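Local coordinates for FAD synthetase (Saccharomyces cerevisiae, PDB 2WSI), which transfers the adenylyl group of ATP to flavin mononucleotide, forming the coenzyme FAD and releasing diphosphate, at residues A[171-183]-A[187-199]. Sequence-based numbering, arbitrary orientation.
Sequences FGEALKPIQRTDS and DFMRLQPLLHWDL. With FAD (flavin-adenine dinucleotide), chain C.
R190 and Q179 are a hydrogen-bonded pair of an antiparallel hairpin, their side chains running side by side on one face, and the arginine reaches from there to the flavin. R190 CB lies 3.2 Å from Q179 O. CG packs on T181 CG2, and R190 CD comes 3.5 Å from FAD N5. A bend at chi3 (-85°) then swings the guanidinium across the flavin's carbonyl end. R190 NE and NH2 both grip R180 O, side-on and near the guanidinium plane; NH2 is the nearer, at 2.9 Å, and NE approaches from above the carbonyl plane. NH1 donates to a water that also donates to D182 OD2. The group is also sandwiched: FAD O4 sits over the centre of one face, while the Q179 amide stacks on the opposite one, the two planes 23° apart. That amide is itself fixed, NE2 donating to A174 O and OE1 accepting from K176 N. D182 clasps the flavin edge, its N donating to FAD O4 and its OD2 accepting from FAD N3 at 2.6 Å. The charge pairing of D182 with R190 is long and out of plane. T181 CG2 stands over the F188 ring, 3.7 Å from its centroid, a CH-pi contact, while the ring edge meets FAD C6. On the other hairpin face I178 CG2 touches M189 CG, and M189 CE lies over the R180 guanidinium. Beyond the strands, L195 packs against L175 and P177. Strand 189-191 also bonds to strand 160-162, and 178-180 is one of the sheet's two edge strands within this chain, with helix 25-45 against I178 and L191 and the FAD pocket beside R190.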
loop_
_atom_site.group_PDB
_atom_site.type_symbol
_atom_site.label_atom_id
_atom_site.label_comp_id
_atom_site.label_asym_id
_atom_site.label_seq_id
_atom_site.Cartn_x
_atom_site.Cartn_y
_atom_site.Cartn_z
ATOM N N PHE A 171 7.311 -19.409 0.401
ATOM C CA PHE A 171 7.921 -19.953 -0.809
ATOM C C PHE A 171 8.911 -19.011 -1.504
ATOM O O PHE A 171 8.689 -17.797 -1.591
ATOM C CB PHE A 171 6.818 -20.397 -1.763
ATOM C CG PHE A 171 5.917 -21.413 -1.151
ATOM C CD1 PHE A 171 6.412 -22.661 -0.810
ATOM C CD2 PHE A 171 4.606 -21.112 -0.850
ATOM C CE1 PHE A 171 5.598 -23.605 -0.208
ATOM C CE2 PHE A 171 3.787 -22.060 -0.257
ATOM C CZ PHE A 171 4.294 -23.302 0.072
ATOM N N GLY A 172 10.005 -19.597 -1.990
ATOM C CA GLY A 172 11.023 -18.879 -2.737
ATOM C C GLY A 172 10.469 -18.113 -3.935
ATOM O O GLY A 172 9.715 -18.653 -4.751
ATOM N N GLU A 173 10.863 -16.850 -4.047
ATOM C CA GLU A 173 10.363 -15.987 -5.115
ATOM C C GLU A 173 11.502 -15.328 -5.884
ATOM O O GLU A 173 11.380 -15.075 -7.082
ATOM C CB GLU A 173 9.441 -14.926 -4.522
ATOM C CG GLU A 173 8.455 -15.514 -3.531
ATOM C CD GLU A 173 7.850 -14.482 -2.598
ATOM O OE1 GLU A 173 7.771 -14.757 -1.374
ATOM O OE2 GLU A 173 7.442 -13.408 -3.092
ATOM N N ALA A 174 12.610 -15.070 -5.195
ATOM C CA ALA A 174 13.769 -14.445 -5.815
ATOM C C ALA A 174 13.414 -13.030 -6.293
ATOM O O ALA A 174 13.527 -12.696 -7.473
ATOM C CB ALA A 174 14.275 -15.291 -6.968
ATOM N N LEU A 175 12.983 -12.207 -5.357
ATOM C CA LEU A 175 12.653 -10.824 -5.657
ATOM C C LEU A 175 13.789 -9.979 -5.104
ATOM O O LEU A 175 14.380 -10.323 -4.082
ATOM C CB LEU A 175 11.295 -10.435 -5.023
ATOM C CG LEU A 175 10.036 -11.107 -5.604
ATOM C CD1 LEU A 175 8.768 -10.741 -4.809
ATOM C CD2 LEU A 175 9.833 -10.764 -7.056
ATOM N N LYS A 176 14.085 -8.873 -5.781
ATOM C CA LYS A 176 15.078 -7.911 -5.334
ATOM C C LYS A 176 14.441 -6.512 -5.320
ATOM O O LYS A 176 13.499 -6.262 -6.074
ATOM C CB LYS A 176 16.264 -7.899 -6.303
ATOM C CG LYS A 176 17.039 -9.218 -6.368
ATOM C CD LYS A 176 17.663 -9.448 -7.752
ATOM C CE LYS A 176 18.445 -8.225 -8.270
ATOM N NZ LYS A 176 19.852 -8.226 -7.800
ATOM N N PRO A 177 14.979 -5.597 -4.501
ATOM C CA PRO A 177 14.471 -4.210 -4.432
ATOM C C PRO A 177 14.572 -3.471 -5.770
ATOM O O PRO A 177 13.713 -2.656 -6.096
ATOM C CB PRO A 177 15.393 -3.520 -3.418
ATOM C CG PRO A 177 16.000 -4.683 -2.583
ATOM C CD PRO A 177 16.016 -5.889 -3.491
ATOM N N ILE A 178 15.633 -3.708 -6.529
ATOM C CA ILE A 178 15.700 -3.121 -7.871
ATOM C C ILE A 178 15.972 -4.271 -8.838
ATOM O O ILE A 178 17.002 -4.914 -8.744
ATOM C CB ILE A 178 16.777 -2.029 -7.957
ATOM C CG1 ILE A 178 16.461 -0.882 -6.968
ATOM C CG2 ILE A 178 16.862 -1.493 -9.377
ATOM C CD1 ILE A 178 17.489 0.261 -7.006
ATOM N N GLN A 179 15.049 -4.529 -9.759
ATOM C CA GLN A 179 15.085 -5.764 -10.527
ATOM C C GLN A 179 14.425 -5.582 -11.893
ATOM O O GLN A 179 13.332 -5.032 -11.992
ATOM C CB GLN A 179 14.320 -6.850 -9.729
ATOM C CG GLN A 179 14.435 -8.228 -10.276
ATOM C CD GLN A 179 13.774 -9.255 -9.373
ATOM O OE1 GLN A 179 12.900 -8.923 -8.582
ATOM N NE2 GLN A 179 14.190 -10.510 -9.494
ATOM N N ARG A 180 15.074 -6.057 -12.943
ATOM C CA ARG A 180 14.475 -6.064 -14.279
ATOM C C ARG A 180 13.274 -6.986 -14.329
ATOM O O ARG A 180 13.189 -7.930 -13.552
ATOM C CB ARG A 180 15.502 -6.509 -15.323
ATOM C CG ARG A 180 16.492 -5.406 -15.691
ATOM C CD ARG A 180 15.794 -4.290 -16.482
ATOM N NE ARG A 180 16.652 -3.116 -16.600
ATOM C CZ ARG A 180 16.276 -1.934 -17.096
ATOM N NH1 ARG A 180 15.045 -1.752 -17.543
ATOM N NH2 ARG A 180 17.147 -0.923 -17.136
ATOM N N THR A 181 12.314 -6.690 -15.201
ATOM C CA THR A 181 11.206 -7.623 -15.400
ATOM C C THR A 181 11.743 -8.847 -16.097
ATOM O O THR A 181 12.829 -8.795 -16.652
ATOM C CB THR A 181 10.121 -7.043 -16.268
ATOM O OG1 THR A 181 10.732 -6.496 -17.448
ATOM C CG2 THR A 181 9.333 -5.951 -15.488
ATOM N N ASP A 182 10.988 -9.947 -16.045
ATOM C CA ASP A 182 11.367 -11.182 -16.739
ATOM C C ASP A 182 10.965 -11.044 -18.209
ATOM O O ASP A 182 10.367 -10.034 -18.602
ATOM C CB ASP A 182 10.716 -12.427 -16.095
ATOM C CG ASP A 182 11.148 -12.644 -14.648
ATOM O OD1 ASP A 182 12.335 -12.925 -14.388
ATOM O OD2 ASP A 182 10.291 -12.561 -13.752
ATOM N N SER A 183 11.283 -12.045 -19.025
ATOM C CA SER A 183 11.162 -11.907 -20.483
ATOM C C SER A 183 9.720 -12.084 -20.940
ATOM O O SER A 183 9.338 -11.662 -22.037
ATOM C CB SER A 183 12.081 -12.899 -21.188
ATOM O OG SER A 183 12.031 -14.154 -20.543
ATOM N N ASP A 187 9.841 -4.682 -20.982
ATOM C CA ASP A 187 11.044 -4.254 -20.271
ATOM C C ASP A 187 10.831 -2.946 -19.500
ATOM O O ASP A 187 10.593 -1.903 -20.082
ATOM C CB ASP A 187 12.222 -4.079 -21.254
ATOM C CG ASP A 187 13.582 -3.874 -20.542
ATOM O OD1 ASP A 187 13.654 -3.870 -19.287
ATOM O OD2 ASP A 187 14.607 -3.714 -21.253
ATOM N N PHE A 188 10.884 -3.025 -18.179
ATOM C CA PHE A 188 11.038 -1.838 -17.336
ATOM C C PHE A 188 11.649 -2.320 -16.028
ATOM O O PHE A 188 11.781 -3.524 -15.815
ATOM C CB PHE A 188 9.708 -1.112 -17.070
ATOM C CG PHE A 188 8.617 -1.983 -16.479
ATOM C CD1 PHE A 188 8.551 -2.218 -15.121
ATOM C CD2 PHE A 188 7.627 -2.529 -17.296
ATOM C CE1 PHE A 188 7.544 -3.016 -14.572
ATOM C CE2 PHE A 188 6.609 -3.322 -16.764
ATOM C CZ PHE A 188 6.554 -3.554 -15.397
ATOM N N MET A 189 12.065 -1.392 -15.179
ATOM C CA MET A 189 12.690 -1.789 -13.926
ATOM C C MET A 189 11.619 -1.910 -12.866
ATOM O O MET A 189 10.829 -0.984 -12.668
ATOM C CB MET A 189 13.741 -0.758 -13.471
ATOM C CG MET A 189 14.630 -1.289 -12.337
ATOM S SD MET A 189 15.814 -2.575 -12.916
ATOM C CE MET A 189 17.127 -1.472 -13.468
ATOM N N ARG A 190 11.606 -3.047 -12.173
ATOM C CA ARG A 190 10.735 -3.212 -11.014
ATOM C C ARG A 190 11.408 -2.590 -9.786
ATOM O O ARG A 190 12.578 -2.875 -9.485
ATOM C CB ARG A 190 10.449 -4.698 -10.760
ATOM C CG ARG A 190 9.750 -5.381 -11.905
ATOM C CD ARG A 190 9.416 -6.850 -11.547
ATOM N NE ARG A 190 10.553 -7.725 -11.812
ATOM C CZ ARG A 190 10.569 -9.032 -11.567
ATOM N NH1 ARG A 190 9.497 -9.621 -11.053
ATOM N NH2 ARG A 190 11.649 -9.754 -11.859
ATOM N N LEU A 191 10.654 -1.734 -9.104
ATOM C CA LEU A 191 11.096 -1.084 -7.883
ATOM C C LEU A 191 10.215 -1.652 -6.764
ATOM O O LEU A 191 9.010 -1.389 -6.725
ATOM C CB LEU A 191 10.897 0.442 -7.975
ATOM C CG LEU A 191 11.577 1.124 -9.167
ATOM C CD1 LEU A 191 11.326 2.653 -9.120
ATOM C CD2 LEU A 191 13.106 0.805 -9.192
ATOM N N GLN A 192 10.830 -2.401 -5.857
ATOM C CA GLN A 192 10.109 -3.254 -4.906
ATOM C C GLN A 192 10.696 -3.020 -3.505
ATOM O O GLN A 192 11.299 -3.917 -2.905
ATOM C CB GLN A 192 10.281 -4.732 -5.344
ATOM C CG GLN A 192 9.620 -4.995 -6.696
ATOM C CD GLN A 192 9.892 -6.373 -7.288
ATOM O OE1 GLN A 192 11.019 -6.898 -7.248
ATOM N NE2 GLN A 192 8.884 -6.926 -7.905
ATOM N N PRO A 193 10.540 -1.795 -2.983
ATOM C CA PRO A 193 11.202 -1.443 -1.724
ATOM C C PRO A 193 10.449 -1.888 -0.468
ATOM O O PRO A 193 10.954 -1.629 0.619
ATOM C CB PRO A 193 11.265 0.093 -1.763
ATOM C CG PRO A 193 10.342 0.528 -2.926
ATOM C CD PRO A 193 9.730 -0.691 -3.526
ATOM N N LEU A 194 9.285 -2.521 -0.612
ATOM C CA LEU A 194 8.526 -3.042 0.528
ATOM C C LEU A 194 8.815 -4.521 0.788
ATOM O O LEU A 194 8.157 -5.163 1.609
ATOM C CB LEU A 194 7.009 -2.862 0.276
ATOM C CG LEU A 194 6.188 -2.593 1.540
ATOM C CD1 LEU A 194 6.523 -1.247 2.112
ATOM C CD2 LEU A 194 4.670 -2.683 1.282
ATOM N N LEU A 195 9.776 -5.087 0.070
ATOM C CA LEU A 195 9.912 -6.534 0.055
ATOM C C LEU A 195 10.142 -7.181 1.427
ATOM O O LEU A 195 9.756 -8.321 1.625
ATOM C CB LEU A 195 11.060 -6.968 -0.857
ATOM C CG LEU A 195 10.732 -7.012 -2.345
ATOM C CD1 LEU A 195 11.996 -7.405 -3.114
ATOM C CD2 LEU A 195 9.557 -7.990 -2.632
ATOM N N HIS A 196 10.774 -6.475 2.355
ATOM C CA HIS A 196 11.084 -7.081 3.666
ATOM C C HIS A 196 10.040 -6.778 4.746
ATOM O O HIS A 196 10.223 -7.124 5.917
ATOM C CB HIS A 196 12.472 -6.628 4.126
ATOM C CG HIS A 196 13.538 -6.870 3.106
ATOM N ND1 HIS A 196 13.798 -8.123 2.594
ATOM C CD2 HIS A 196 14.356 -6.014 2.446
ATOM C CE1 HIS A 196 14.754 -8.036 1.684
ATOM N NE2 HIS A 196 15.122 -6.771 1.592
ATOM N N TRP A 197 8.926 -6.155 4.367
ATOM C CA TRP A 197 7.865 -5.898 5.335
ATOM C C TRP A 197 7.070 -7.159 5.663
ATOM O O TRP A 197 6.663 -7.917 4.769
ATOM C CB TRP A 197 6.912 -4.806 4.780
ATOM C CG TRP A 197 7.481 -3.466 4.979
ATOM C CD1 TRP A 197 8.631 -2.963 4.424
ATOM C CD2 TRP A 197 6.920 -2.414 5.765
ATOM N NE1 TRP A 197 8.818 -1.654 4.834
ATOM C CE2 TRP A 197 7.776 -1.300 5.651
ATOM C CE3 TRP A 197 5.753 -2.297 6.544
ATOM C CZ2 TRP A 197 7.534 -0.115 6.311
ATOM C CZ3 TRP A 197 5.509 -1.127 7.180
ATOM C CH2 TRP A 197 6.388 -0.034 7.055
ATOM N N ASP A 198 6.799 -7.391 6.935
ATOM C CA ASP A 198 5.874 -8.467 7.257
ATOM C C ASP A 198 4.518 -7.921 7.658
ATOM O O ASP A 198 4.303 -6.693 7.731
ATOM C CB ASP A 198 6.443 -9.434 8.313
ATOM C CG ASP A 198 6.631 -8.797 9.673
ATOM O OD1 ASP A 198 5.878 -7.862 10.053
ATOM O OD2 ASP A 198 7.558 -9.255 10.382
ATOM N N LEU A 199 3.579 -8.837 7.874
ATOM C CA LEU A 199 2.180 -8.454 8.041
ATOM C C LEU A 199 2.007 -7.569 9.279
ATOM O O LEU A 199 1.247 -6.603 9.273
ATOM C CB LEU A 199 1.311 -9.705 8.121
ATOM C CG LEU A 199 -0.189 -9.468 8.282
ATOM C CD1 LEU A 199 -0.709 -8.501 7.196
ATOM C CD2 LEU A 199 -0.925 -10.834 8.229
HETATM P PA FAD C . -0.407 -8.569 -5.957
HETATM O O1A FAD C . -1.790 -8.829 -5.425
HETATM O O2A FAD C . -0.327 -8.871 -7.428
HETATM O O5B FAD C . 0.148 -7.084 -5.613
HETATM C C5B FAD C . 1.539 -6.842 -5.719
HETATM C C4B FAD C . 1.748 -5.387 -6.149
HETATM O O4B FAD C . 1.492 -5.262 -7.523
HETATM C C3B FAD C . 0.780 -4.448 -5.457
HETATM O O3B FAD C . 1.293 -3.981 -4.235
HETATM C C2B FAD C . 0.646 -3.331 -6.476
HETATM O O2B FAD C . 1.710 -2.412 -6.346
HETATM C C1B FAD C . 0.781 -4.066 -7.784
HETATM N N9A FAD C . -0.567 -4.409 -8.264
HETATM C C8A FAD C . -1.265 -5.577 -8.086
HETATM N N7A FAD C . -2.466 -5.469 -8.716
HETATM C C5A FAD C . -2.532 -4.229 -9.267
HETATM C C6A FAD C . -3.505 -3.578 -9.998
HETATM N N6A FAD C . -4.676 -4.159 -10.319
HETATM N N1A FAD C . -3.243 -2.315 -10.442
HETATM C C2A FAD C . -2.052 -1.673 -10.170
HETATM N N3A FAD C . -1.101 -2.311 -9.408
HETATM C C4A FAD C . -1.341 -3.576 -9.000
HETATM N N1 FAD C . 5.991 -11.441 -12.290
HETATM C C2 FAD C . 7.023 -12.102 -12.904
HETATM O O2 FAD C . 7.135 -13.322 -12.786
HETATM N N3 FAD C . 7.935 -11.405 -13.658
HETATM C C4 FAD C . 7.823 -10.040 -13.812
HETATM O O4 FAD C . 8.684 -9.476 -14.495
HETATM C C4X FAD C . 6.771 -9.360 -13.189
HETATM N N5 FAD C . 6.619 -7.982 -13.312
HETATM C C5X FAD C . 5.579 -7.327 -12.681
HETATM C C6 FAD C . 5.417 -5.946 -12.798
HETATM C C7 FAD C . 4.336 -5.315 -12.175
HETATM C C7M FAD C . 4.127 -3.833 -12.291
HETATM C C8 FAD C . 3.441 -6.067 -11.425
HETATM C C8M FAD C . 2.292 -5.401 -10.727
HETATM C C9 FAD C . 3.612 -7.434 -11.303
HETATM C C9A FAD C . 4.664 -8.069 -11.933
HETATM N N10 FAD C . 4.799 -9.437 -11.808
HETATM C C10 FAD C . 5.863 -10.075 -12.414
HETATM C "C1'" FAD C . 3.820 -10.211 -10.967
HETATM C "C2'" FAD C . 4.291 -10.256 -9.497
HETATM O "O2'" FAD C . 5.623 -10.687 -9.347
HETATM C "C3'" FAD C . 3.399 -11.122 -8.613
HETATM O "O3'" FAD C . 3.605 -12.477 -8.932
HETATM C "C4'" FAD C . 1.937 -10.763 -8.802
HETATM O "O4'" FAD C . 1.768 -9.363 -8.732
HETATM C "C5'" FAD C . 1.083 -11.404 -7.708
HETATM O "O5'" FAD C . 1.741 -11.262 -6.463
HETATM P P FAD C . 0.914 -10.901 -5.128
HETATM O O1P FAD C . -0.426 -11.598 -5.163
HETATM O O2P FAD C . 1.754 -11.186 -3.903
HETATM O O3P FAD C . 0.689 -9.323 -5.087
HETATM O O HOH W 1 12.885 -6.824 -18.963
HETATM O O HOH W 2 9.758 -12.555 -10.694
#